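Local coordinates for protein caspase-3 (Porites astreoides, PDB 6WI4) that probably cleaves target proteins after aspartate residues as a cysteine protease of the caspase family, in the apoptotic machinery of a reef-building coral, at residues N58-T61 / R62-R66; I74-H77 / T78-D81. All coordinates share one frame; numbering follows the deposited sequence.

Contact 1 (N58-T61 / R62-R66); sequences NNQT and RAEIR
A capping box opens helix 62-73, with Thr-61 at the N-cap and Glu-64 three residues on. Glu-64 N donates to Thr-61 OG1 over 3.1 Å, and in return Thr-61 N donates to Glu-64 OE1 at 2.9 Å and a fairly straight 166°, meeting the carboxylate on its anti side. With OG1 between the backbone N and the carbonyl carbon (chi1 62°), the hydroxyl faces forward over the first turn, while Glu-64, extended beyond CG, brings its carboxylate back to the loop. A water also donates to Glu-64 OE1 (2.7 Å) and to Asn-59 O, tying the carboxylate to the chain before the cap. Gln-60 bends at chi2 and lays its amide beside this carboxylate, the planes 9° apart, with Gln-60 OE1 3.3 Å from Glu-64 CB. The nitrogen of the same amide, Gln-60 NE2, donates to Asn-58 O at 2.9 Å, in the amide plane, which fixes the group's rotation. Thr-61 O accepts from Ile-65 N, and Ile-65 CG1 packs on Gln-60 CB. Outside, Asp-100 accepts from Arg-62 N and Thr-102 O from the Arg-62 guanidinium. Such a reciprocal box is a classic helix N-terminus, here joining strand 53-58 to the helix of a beta-alpha-beta crossover.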
loop_
_atom_site.group_PDB
_atom_site.type_symbol
_atom_site.label_atom_id
_atom_site.label_comp_id
_atom_site.label_asym_id
_atom_site.label_seq_id
_atom_site.Cartn_x
_atom_site.Cartn_y
_atom_site.Cartn_z
ATOM N N ASN A 58 -12.789 5.694 5.122
ATOM C CA ASN A 58 -13.496 4.485 4.717
ATOM C C ASN A 58 -14.476 4.777 3.589
ATOM O O ASN A 58 -15.155 5.804 3.602
ATOM C CB ASN A 58 -14.256 3.870 5.897
ATOM C CG ASN A 58 -13.339 3.480 7.040
ATOM O OD1 ASN A 58 -12.629 2.482 6.956
ATOM N ND2 ASN A 58 -13.353 4.264 8.113
ATOM N N ASN A 59 -14.560 3.854 2.625
ATOM C CA ASN A 59 -15.561 3.888 1.549
ATOM C C ASN A 59 -15.599 5.245 0.840
ATOM O O ASN A 59 -16.592 5.978 0.877
ATOM C CB ASN A 59 -16.945 3.520 2.099
ATOM C CG ASN A 59 -17.046 2.065 2.498
ATOM O OD1 ASN A 59 -16.246 1.228 2.081
ATOM N ND2 ASN A 59 -18.050 1.749 3.308
ATOM N N GLN A 60 -14.493 5.565 0.170
ATOM C CA GLN A 60 -14.324 6.834 -0.529
ATOM C C GLN A 60 -14.576 6.680 -2.023
ATOM O O GLN A 60 -14.120 5.715 -2.640
ATOM C CB GLN A 60 -12.907 7.368 -0.316
ATOM C CG GLN A 60 -12.574 7.588 1.151
ATOM C CD GLN A 60 -13.364 8.715 1.762
ATOM O OE1 GLN A 60 -13.151 9.882 1.437
ATOM N NE2 GLN A 60 -14.285 8.377 2.670
ATOM N N THR A 61 -15.296 7.647 -2.599
ATOM C CA THR A 61 -15.463 7.714 -4.045
ATOM C C THR A 61 -14.161 8.131 -4.716
ATOM O O THR A 61 -13.202 8.554 -4.066
ATOM C CB THR A 61 -16.552 8.721 -4.418
ATOM O OG1 THR A 61 -16.153 10.027 -3.979
ATOM C CG2 THR A 61 -17.867 8.350 -3.783
ATOM N N ARG A 62 -14.142 8.042 -6.051
ATOM C CA ARG A 62 -12.987 8.536 -6.791
ATOM C C ARG A 62 -12.745 10.010 -6.511
ATOM O O ARG A 62 -11.601 10.430 -6.313
ATOM C CB ARG A 62 -13.185 8.311 -8.285
ATOM C CG ARG A 62 -13.179 6.850 -8.639
ATOM C CD ARG A 62 -13.473 6.651 -10.097
ATOM N NE ARG A 62 -14.856 6.965 -10.431
ATOM C CZ ARG A 62 -15.363 6.813 -11.648
ATOM N NH1 ARG A 62 -14.597 6.335 -12.620
ATOM N NH2 ARG A 62 -16.627 7.129 -11.890
ATOM N N ALA A 63 -13.811 10.811 -6.482
ATOM C CA ALA A 63 -13.640 12.237 -6.241
ATOM C C ALA A 63 -13.078 12.491 -4.851
ATOM O O ALA A 63 -12.236 13.379 -4.664
ATOM C CB ALA A 63 -14.972 12.961 -6.427
ATOM N N GLU A 64 -13.509 11.698 -3.871
ATOM C CA GLU A 64 -12.996 11.857 -2.517
ATOM C C GLU A 64 -11.544 11.417 -2.416
ATOM O O GLU A 64 -10.757 12.054 -1.707
ATOM C CB GLU A 64 -13.870 11.083 -1.541
ATOM C CG GLU A 64 -15.229 11.760 -1.352
ATOM C CD GLU A 64 -16.229 10.913 -0.612
ATOM O OE1 GLU A 64 -16.159 9.667 -0.694
ATOM O OE2 GLU A 64 -17.118 11.508 0.040
ATOM N N ILE A 65 -11.167 10.346 -3.124
ATOM C CA ILE A 65 -9.765 9.935 -3.154
ATOM C C ILE A 65 -8.910 11.052 -3.741
ATOM O O ILE A 65 -7.857 11.406 -3.196
ATOM C CB ILE A 65 -9.603 8.618 -3.939
ATOM C CG1 ILE A 65 -10.303 7.470 -3.212
ATOM C CG2 ILE A 65 -8.134 8.283 -4.114
ATOM C CD1 ILE A 65 -10.398 6.200 -4.036
ATOM N N ARG A 66 -9.369 11.643 -4.847
ATOM C CA ARG A 66 -8.630 12.743 -5.456
ATOM C C ARG A 66 -8.549 13.939 -4.511
ATOM O O ARG A 66 -7.503 14.594 -4.418
ATOM C CB ARG A 66 -9.282 13.142 -6.784
ATOM C CG ARG A 66 -9.181 12.074 -7.879
ATOM C CD ARG A 66 -9.452 12.660 -9.260
ATOM N NE ARG A 66 -9.182 11.679 -10.310
ATOM C CZ ARG A 66 -10.115 10.920 -10.872
ATOM N NH1 ARG A 66 -9.786 10.045 -11.813
ATOM N NH2 ARG A 66 -11.379 11.043 -10.494
HETATM O O HOH W 1 -18.226 8.076 0.034
#

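Contact 2 (I74-H77 / T78-D81); sequences ITNH and TPYD
His-77 O is held from two directions, by Tyr-80 N within the turn and by Lys-121 NZ from beyond it. The bond from Tyr-80 N, 2.9 Å long, closes a type I beta turn over Thr-78 and Pro-79, and its donor stands well above the carbonyl plane of His-77. Lys-121 NZ also donates to Tyr-80 O, so one ammonium group ties together both ends of the turn.

A side chain braces the entry. Asn-76 carries CG opposite its backbone N (chi1 170°), which swings the amide forward along the chain until Asn-76 OD1 accepts from Thr-78 N at 3.0 Å. This donor, too, lies above the plane of the accepting carbonyl. Thr-78 OG1 comes within 2.8 Å of the same Asn-76 OD1, and Asn-76 ND2 passes 3.8 Å from Pro-79 CD.

The two rings beside the turn, those of His-77 and Tyr-80, meet obliquely, with planes at 61°. Their nearest approach brings His-77 ND1 to the edge of the tyrosine ring, 3.7 Å from Tyr-80 CD2. Pro-79 CG covers one face of the Tyr-80 ring, 4.3 Å above its centre. Thr-75 CG2 serves both aromatics: it lies over one face of the imidazole, offset toward the rim, and near the plane of the phenol at its edge.

Beyond the turn, His-77 NE2 is hydrogen-bonded to Met-72 O and Thr-75 OG1 to Glu-71 O, which fasten this loop to the C-terminal end of helix 62-73. Thr-75 and Tyr-80 rest on Ile-13 of strand 13-18, His-77 packs on Cys-115 and Leu-118, and the chain then enters strand 83-88.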
loop_
_atom_site.group_PDB
_atom_site.type_symbol
_atom_site.label_atom_id
_atom_site.label_comp_id
_atom_site.label_asym_id
_atom_site.label_seq_id
_atom_site.Cartn_x
_atom_site.Cartn_y
_atom_site.Cartn_z
ATOM N N ILE A 74 -0.814 19.575 -1.164
ATOM C CA ILE A 74 -0.728 20.986 -0.777
ATOM C C ILE A 74 -0.282 21.157 0.668
ATOM O O ILE A 74 -0.050 22.298 1.111
ATOM C CB ILE A 74 -2.093 21.669 -1.007
ATOM C CG1 ILE A 74 -1.937 23.164 -1.275
ATOM C CG2 ILE A 74 -3.021 21.426 0.165
ATOM C CD1 ILE A 74 -3.269 23.862 -1.514
ATOM N N THR A 75 -0.159 20.063 1.417
ATOM C CA THR A 75 0.357 20.105 2.775
ATOM C C THR A 75 1.810 20.564 2.772
ATOM O O THR A 75 2.572 20.256 1.851
ATOM C CB THR A 75 0.232 18.714 3.412
ATOM O OG1 THR A 75 -1.144 18.436 3.708
ATOM C CG2 THR A 75 1.042 18.603 4.694
ATOM N N ASN A 76 2.176 21.344 3.791
ATOM C CA ASN A 76 3.571 21.707 4.032
ATOM C C ASN A 76 4.273 20.535 4.705
ATOM O O ASN A 76 4.045 20.260 5.889
ATOM C CB ASN A 76 3.661 22.961 4.899
ATOM C CG ASN A 76 5.076 23.225 5.383
ATOM O OD1 ASN A 76 6.037 22.893 4.697
ATOM N ND2 ASN A 76 5.209 23.824 6.569
ATOM N N HIS A 77 5.121 19.835 3.951
ATOM C CA HIS A 77 5.824 18.676 4.475
ATOM C C HIS A 77 7.216 19.018 4.997
ATOM O O HIS A 77 7.965 18.110 5.362
ATOM C CB HIS A 77 5.912 17.579 3.404
ATOM C CG HIS A 77 4.585 17.000 3.015
ATOM N ND1 HIS A 77 4.009 15.932 3.672
ATOM C CD2 HIS A 77 3.726 17.338 2.025
ATOM C CE1 HIS A 77 2.854 15.639 3.100
ATOM N NE2 HIS A 77 2.662 16.474 2.095
ATOM N N THR A 78 7.573 20.303 5.062
ATOM C CA THR A 78 8.850 20.688 5.659
ATOM C C THR A 78 9.086 20.110 7.057
ATOM O O THR A 78 10.225 19.700 7.335
ATOM C CB THR A 78 8.962 22.222 5.668
ATOM O OG1 THR A 78 8.827 22.713 4.328
ATOM C CG2 THR A 78 10.302 22.677 6.252
ATOM N N PRO A 79 8.101 20.025 7.962
ATOM C CA PRO A 79 8.388 19.423 9.275
ATOM C C PRO A 79 8.523 17.909 9.253
ATOM O O PRO A 79 8.806 17.321 10.300
ATOM C CB PRO A 79 7.190 19.856 10.136
ATOM C CG PRO A 79 6.122 20.160 9.181
ATOM C CD PRO A 79 6.773 20.666 7.940
ATOM N N TYR A 80 8.370 17.268 8.098
ATOM C CA TYR A 80 8.327 15.818 8.008
ATOM C C TYR A 80 9.522 15.285 7.233
ATOM O O TYR A 80 10.153 15.997 6.449
ATOM C CB TYR A 80 7.042 15.348 7.320
ATOM C CG TYR A 80 5.776 15.786 8.018
ATOM C CD1 TYR A 80 5.620 15.618 9.382
ATOM C CD2 TYR A 80 4.742 16.366 7.301
ATOM C CE1 TYR A 80 4.447 16.019 10.023
ATOM C CE2 TYR A 80 3.573 16.777 7.931
ATOM C CZ TYR A 80 3.439 16.599 9.280
ATOM O OH TYR A 80 2.265 17.005 9.891
ATOM N N ASP A 81 9.789 13.995 7.434
ATOM C CA ASP A 81 10.855 13.290 6.737
ATOM C C ASP A 81 10.360 12.377 5.625
ATOM O O ASP A 81 11.170 11.955 4.790
ATOM C CB ASP A 81 11.659 12.428 7.719
ATOM C CG ASP A 81 12.512 13.251 8.675
ATOM O OD1 ASP A 81 12.972 14.344 8.282
ATOM O OD2 ASP A 81 12.707 12.783 9.812
#

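How the contacts relate
Contacts 1 and 2 lie at the two ends of one crossover: 58-66 leads from strand 53-58 into helix 62-73, and the loop residues 74-81 lead on from there toward strand 83-88. Strand 13-18 lies between these two parallel strands in the sheet. The contacts do not touch; their centres are 23 Å apart and their nearest atoms about 9 Å, the helix bridging the gap. Both are surface contacts, about 16 Å and 20 Å from the centre of the chain. Contact 1 fixes where the helix starts through a capping box, whereas contact 2 reverses the chain with a beta turn after the helix has finished.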